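Local structure of NS6 protease (Murine norovirus 1, 4ASH) at residues A[10-22]-A[29-42]. The protein probably acts as a trypsin-like cysteine protease that cleaves the viral polyprotein at specific sites to release individual norovirus proteins. The protein carries 1 engineered substitution. Residues are numbered along the deposited sequence; the frame is centred on the assembly and turned at random.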
loop_
_atom_site.group_PDB
_atom_site.type_symbol
_atom_site.label_atom_id
_atom_site.label_comp_id
_atom_site.label_asym_id
_atom_site.label_seq_id
_atom_site.Cartn_x
_atom_site.Cartn_y
_atom_site.Cartn_z
ATOM N N ARG A 10 9.878 -6.920 4.117
ATOM C CA ARG A 10 9.356 -6.477 2.820
ATOM C C ARG A 10 9.000 -4.995 2.812
ATOM O O ARG A 10 8.802 -4.406 1.741
ATOM C CB ARG A 10 8.074 -7.238 2.444
ATOM C CG ARG A 10 8.201 -8.732 2.184
ATOM C CD ARG A 10 6.818 -9.282 1.851
ATOM N NE ARG A 10 6.813 -10.734 1.765
ATOM C CZ ARG A 10 6.615 -11.422 0.649
ATOM N NH1 ARG A 10 6.358 -10.797 -0.499
ATOM N NH2 ARG A 10 6.647 -12.743 0.693
ATOM N N VAL A 11 8.881 -4.401 4.004
ATOM C CA VAL A 11 8.512 -2.997 4.135
ATOM C C VAL A 11 9.804 -2.206 4.298
ATOM O O VAL A 11 10.563 -2.434 5.247
ATOM C CB VAL A 11 7.578 -2.762 5.343
ATOM C CG1 VAL A 11 7.150 -1.297 5.418
ATOM C CG2 VAL A 11 6.335 -3.658 5.248
ATOM N N VAL A 12 10.085 -1.334 3.334
ATOM C CA VAL A 12 11.323 -0.541 3.346
ATOM C C VAL A 12 11.066 0.931 3.063
ATOM O O VAL A 12 10.064 1.290 2.437
ATOM C CB VAL A 12 12.383 -1.076 2.342
ATOM C CG1 VAL A 12 12.770 -2.518 2.681
ATOM C CG2 VAL A 12 11.874 -0.985 0.897
ATOM N N GLN A 13 11.966 1.798 3.524
ATOM C CA GLN A 13 11.821 3.218 3.229
ATOM C C GLN A 13 11.957 3.465 1.731
ATOM O O GLN A 13 12.660 2.739 1.017
ATOM C CB GLN A 13 12.828 4.048 4.043
ATOM C CG GLN A 13 12.416 4.090 5.489
ATOM C CD GLN A 13 13.161 5.130 6.317
ATOM O OE1 GLN A 13 12.912 6.338 6.202
ATOM N NE2 GLN A 13 14.035 4.659 7.185
ATOM N N PHE A 14 11.243 4.466 1.247
ATOM C CA PHE A 14 11.236 4.774 -0.172
ATOM C C PHE A 14 10.768 6.204 -0.355
ATOM O O PHE A 14 9.653 6.547 0.026
ATOM C CB PHE A 14 10.292 3.812 -0.910
ATOM C CG PHE A 14 10.481 3.802 -2.393
ATOM C CD1 PHE A 14 11.659 3.315 -2.945
ATOM C CD2 PHE A 14 9.493 4.282 -3.244
ATOM C CE1 PHE A 14 11.838 3.303 -4.318
ATOM C CE2 PHE A 14 9.668 4.272 -4.620
ATOM C CZ PHE A 14 10.846 3.781 -5.156
ATOM N N GLY A 15 11.619 7.043 -0.937
ATOM C CA GLY A 15 11.276 8.440 -1.106
ATOM C C GLY A 15 10.967 9.043 0.247
ATOM O O GLY A 15 11.744 8.892 1.194
ATOM N N THR A 16 9.824 9.707 0.341
ATOM C CA THR A 16 9.385 10.330 1.587
ATOM C C THR A 16 8.408 9.439 2.365
ATOM O O THR A 16 7.685 9.906 3.253
ATOM C CB THR A 16 8.753 11.711 1.325
ATOM O OG1 THR A 16 7.682 11.584 0.380
ATOM C CG2 THR A 16 9.798 12.672 0.777
ATOM N N GLY A 17 8.422 8.144 2.052
ATOM C CA GLY A 17 7.573 7.197 2.746
ATOM C C GLY A 17 8.165 5.802 2.768
ATOM O O GLY A 17 9.340 5.601 3.103
ATOM N N TRP A 18 7.330 4.834 2.393
ATOM C CA TRP A 18 7.672 3.424 2.457
ATOM C C TRP A 18 7.141 2.735 1.215
ATOM O O TRP A 18 6.350 3.313 0.471
ATOM C CB TRP A 18 7.036 2.789 3.689
ATOM C CG TRP A 18 7.490 3.468 4.932
ATOM C CD1 TRP A 18 6.973 4.604 5.468
ATOM C CD2 TRP A 18 8.564 3.066 5.776
ATOM N NE1 TRP A 18 7.672 4.946 6.612
ATOM C CE2 TRP A 18 8.650 4.008 6.817
ATOM C CE3 TRP A 18 9.466 1.994 5.757
ATOM C CZ2 TRP A 18 9.600 3.911 7.827
ATOM C CZ3 TRP A 18 10.405 1.899 6.764
ATOM C CH2 TRP A 18 10.463 2.853 7.782
ATOM N N GLY A 19 7.590 1.505 0.991
ATOM C CA GLY A 19 7.002 0.654 -0.035
ATOM C C GLY A 19 7.089 -0.795 0.414
ATOM O O GLY A 19 7.642 -1.085 1.492
ATOM N N PHE A 20 6.570 -1.703 -0.412
ATOM C CA PHE A 20 6.395 -3.100 -0.032
ATOM C C PHE A 20 6.737 -4.012 -1.190
ATOM O O PHE A 20 6.234 -3.821 -2.311
ATOM C CB PHE A 20 4.936 -3.340 0.368
ATOM C CG PHE A 20 4.649 -4.737 0.857
ATOM C CD1 PHE A 20 5.116 -5.165 2.091
ATOM C CD2 PHE A 20 3.902 -5.625 0.086
ATOM C CE1 PHE A 20 4.840 -6.432 2.557
ATOM C CE2 PHE A 20 3.627 -6.898 0.547
ATOM C CZ PHE A 20 4.087 -7.307 1.773
ATOM N N TRP A 21 7.589 -5.002 -0.930
ATOM C CA TRP A 21 7.866 -6.039 -1.924
ATOM C C TRP A 21 6.774 -7.085 -1.968
ATOM O O TRP A 21 6.661 -7.917 -1.070
ATOM C CB TRP A 21 9.212 -6.723 -1.631
ATOM C CG TRP A 21 10.364 -5.815 -1.839
ATOM C CD1 TRP A 21 11.040 -5.115 -0.877
ATOM C CD2 TRP A 21 10.961 -5.458 -3.090
ATOM N NE1 TRP A 21 12.033 -4.359 -1.455
ATOM C CE2 TRP A 21 12.002 -4.545 -2.814
ATOM C CE3 TRP A 21 10.709 -5.811 -4.420
ATOM C CZ2 TRP A 21 12.798 -3.986 -3.817
ATOM C CZ3 TRP A 21 11.500 -5.256 -5.417
ATOM C CH2 TRP A 21 12.525 -4.353 -5.114
ATOM N N VAL A 22 5.959 -7.032 -3.019
ATOM C CA VAL A 22 4.930 -8.046 -3.236
ATOM C C VAL A 22 5.596 -9.363 -3.637
ATOM O O VAL A 22 5.113 -10.448 -3.304
ATOM C CB VAL A 22 3.954 -7.602 -4.332
ATOM C CG1 VAL A 22 2.879 -8.679 -4.584
ATOM C CG2 VAL A 22 3.288 -6.304 -3.920
ATOM N N THR A 29 4.143 1.149 -3.881
ATOM C CA THR A 29 4.272 2.294 -2.981
ATOM C C THR A 29 3.170 3.308 -3.303
ATOM O O THR A 29 2.379 3.117 -4.225
ATOM C CB THR A 29 5.677 2.959 -3.108
ATOM O OG1 THR A 29 5.838 3.983 -2.108
ATOM C CG2 THR A 29 5.856 3.581 -4.476
ATOM N N ALA A 30 3.133 4.391 -2.537
ATOM C CA ALA A 30 2.254 5.510 -2.812
ATOM C C ALA A 30 2.948 6.430 -3.809
ATOM O O ALA A 30 4.082 6.845 -3.593
ATOM C CB ALA A 30 1.953 6.262 -1.521
ATOM N N LYS A 31 2.275 6.750 -4.904
ATOM C CA LYS A 31 2.846 7.647 -5.900
ATOM C C LYS A 31 3.427 8.928 -5.293
ATOM O O LYS A 31 4.533 9.362 -5.654
ATOM C CB LYS A 31 1.811 7.986 -6.984
ATOM C CG LYS A 31 2.413 8.775 -8.136
ATOM C CD LYS A 31 1.388 9.090 -9.206
ATOM C CE LYS A 31 2.044 9.809 -10.376
ATOM N NZ LYS A 31 1.174 9.800 -11.587
ATOM N N HIS A 32 2.705 9.518 -4.343
ATOM C CA HIS A 32 3.105 10.817 -3.810
ATOM C C HIS A 32 4.367 10.808 -2.950
ATOM O O HIS A 32 4.891 11.878 -2.644
ATOM C CB HIS A 32 1.950 11.519 -3.079
ATOM C CG HIS A 32 1.681 11.000 -1.704
ATOM N ND1 HIS A 32 0.797 9.971 -1.447
ATOM C CD2 HIS A 32 2.147 11.399 -0.495
ATOM C CE1 HIS A 32 0.745 9.749 -0.147
ATOM N NE2 HIS A 32 1.552 10.609 0.457
ATOM N N VAL A 33 4.861 9.628 -2.565
ATOM C CA VAL A 33 6.087 9.575 -1.770
ATOM C C VAL A 33 7.294 9.174 -2.609
ATOM O O VAL A 33 8.435 9.340 -2.184
ATOM C CB VAL A 33 5.992 8.624 -0.542
ATOM C CG1 VAL A 33 4.777 8.945 0.322
ATOM C CG2 VAL A 33 6.000 7.157 -0.973
ATOM N N ALA A 34 7.048 8.665 -3.812
ATOM C CA ALA A 34 8.121 8.060 -4.588
ATOM C C ALA A 34 9.159 9.072 -5.056
ATOM O O ALA A 34 8.843 10.239 -5.278
ATOM C CB ALA A 34 7.551 7.309 -5.776
ATOM N N PRO A 35 10.407 8.613 -5.215
ATOM C CA PRO A 35 11.434 9.445 -5.845
ATOM C C PRO A 35 10.969 9.819 -7.244
ATOM O O PRO A 35 10.131 9.111 -7.811
ATOM C CB PRO A 35 12.637 8.508 -5.939
ATOM C CG PRO A 35 12.424 7.488 -4.878
ATOM C CD PRO A 35 10.926 7.294 -4.820
ATOM N N PRO A 36 11.509 10.910 -7.799
ATOM C CA PRO A 36 11.103 11.372 -9.127
ATOM C C PRO A 36 11.329 10.288 -10.171
ATOM O O PRO A 36 12.302 9.532 -10.094
ATOM C CB PRO A 36 12.036 12.558 -9.385
ATOM C CG PRO A 36 12.439 13.023 -8.025
ATOM C CD PRO A 36 12.541 11.776 -7.204
ATOM N N LYS A 37 10.418 10.207 -11.132
ATOM C CA LYS A 37 10.562 9.268 -12.230
ATOM C C LYS A 37 11.944 9.438 -12.853
ATOM O O LYS A 37 12.448 10.556 -12.975
ATOM C CB LYS A 37 9.458 9.495 -13.264
ATOM C CG LYS A 37 9.373 8.427 -14.333
ATOM C CD LYS A 37 7.997 8.424 -14.982
ATOM C CE LYS A 37 8.059 7.907 -16.408
ATOM N NZ LYS A 37 8.841 8.825 -17.289
ATOM N N GLY A 38 12.568 8.324 -13.216
ATOM C CA GLY A 38 13.907 8.366 -13.774
ATOM C C GLY A 38 15.026 8.333 -12.747
ATOM O O GLY A 38 16.178 8.598 -13.085
ATOM N N THR A 39 14.694 8.009 -11.497
ATOM C CA THR A 39 15.696 7.873 -10.436
ATOM C C THR A 39 16.185 6.428 -10.337
ATOM O O THR A 39 15.390 5.491 -10.389
ATOM C CB THR A 39 15.119 8.289 -9.050
ATOM O OG1 THR A 39 14.719 9.663 -9.077
ATOM C CG2 THR A 39 16.134 8.083 -7.933
ATOM N N GLU A 40 17.490 6.244 -10.181
ATOM C CA GLU A 40 18.021 4.912 -9.914
ATOM C C GLU A 40 17.560 4.447 -8.527
ATOM O O GLU A 40 17.702 5.176 -7.539
ATOM C CB GLU A 40 19.549 4.903 -10.021
ATOM C CG GLU A 40 20.183 3.607 -9.564
ATOM C CD GLU A 40 21.699 3.628 -9.681
ATOM O OE1 GLU A 40 22.232 4.460 -10.447
ATOM O OE2 GLU A 40 22.353 2.810 -9.002
ATOM N N ILE A 41 16.976 3.255 -8.451
ATOM C CA ILE A 41 16.519 2.731 -7.159
ATOM C C ILE A 41 16.972 1.294 -6.933
ATOM O O ILE A 41 17.009 0.497 -7.865
ATOM C CB ILE A 41 14.990 2.806 -7.027
ATOM C CG1 ILE A 41 14.326 2.097 -8.209
ATOM C CG2 ILE A 41 14.521 4.262 -6.931
ATOM C CD1 ILE A 41 12.814 2.030 -8.117
ATOM N N PHE A 42 17.327 0.971 -5.693
ATOM C CA PHE A 42 17.815 -0.363 -5.344
ATOM C C PHE A 42 18.944 -0.824 -6.256
ATOM O O PHE A 42 19.064 -2.014 -6.561
ATOM C CB PHE A 42 16.671 -1.379 -5.364
ATOM C CG PHE A 42 15.447 -0.920 -4.639
ATOM C CD1 PHE A 42 15.529 -0.439 -3.339
ATOM C CD2 PHE A 42 14.210 -0.954 -5.261
ATOM C CE1 PHE A 42 14.402 -0.006 -2.668
ATOM C CE2 PHE A 42 13.070 -0.523 -4.599
ATOM C CZ PHE A 42 13.159 -0.047 -3.303
HETATM O O HOH W 1 7.800 12.834 -2.039
#
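F14 of the hairpin 11-21 drives its ring into the curve of residues 34-42, against P35, I41 and F42, a worked example of one aromatic side chain tying a hairpin to the chain that wraps around its end. CG lies anti to the backbone N (chi1 -165°), which swings the ring into that curve. P35 covers one face, CD lying 3.7 Å from the centroid of the F14 ring in a CH-pi contact, while I41 CG2 and A34 CB approach obliquely. F42 continues the cluster: its CZ comes 3.7 Å from F14 CD1, yet the two planes, 27° apart, are slid so far that the rings barely overlap. W21 passes alongside F42 in the opposite direction and sets CZ2 over one face of that ring, 3.6 Å from F42 CE2. Beside this apolar block the buried T29 OG1 donates to W18 O at 2.7 Å, tilted from the carbonyl plane, and T29 CG2 rests against F14.

The type II' turn from F14 to G17, closed by its own F14-G17 backbone bonds, docks on V33 O, which takes T16 N on an in-plane lone pair (2.9 Å, N-H...O 159°) and a CA-H...O contact from G15 CA. Buried V33 packs its CB against T16 OG1 and G17 N. Only the solvent side is lighter: there a water also links T16 OG1 (2.7 Å) to H32 O (3.1 Å).

H32 ND1 bonds D56, consistent with the histidine-acid pair of trypsin-like proteases. Strands 11-14, 17-21 and 26-30 are consecutive in an antiparallel sheet that probably corresponds to the N-terminal of the two beta barrels of this fold; F27 joins the F14, W21 and F42 rings, and strand 57-62 adds Y60 against F14 and I41, and F62 against F42.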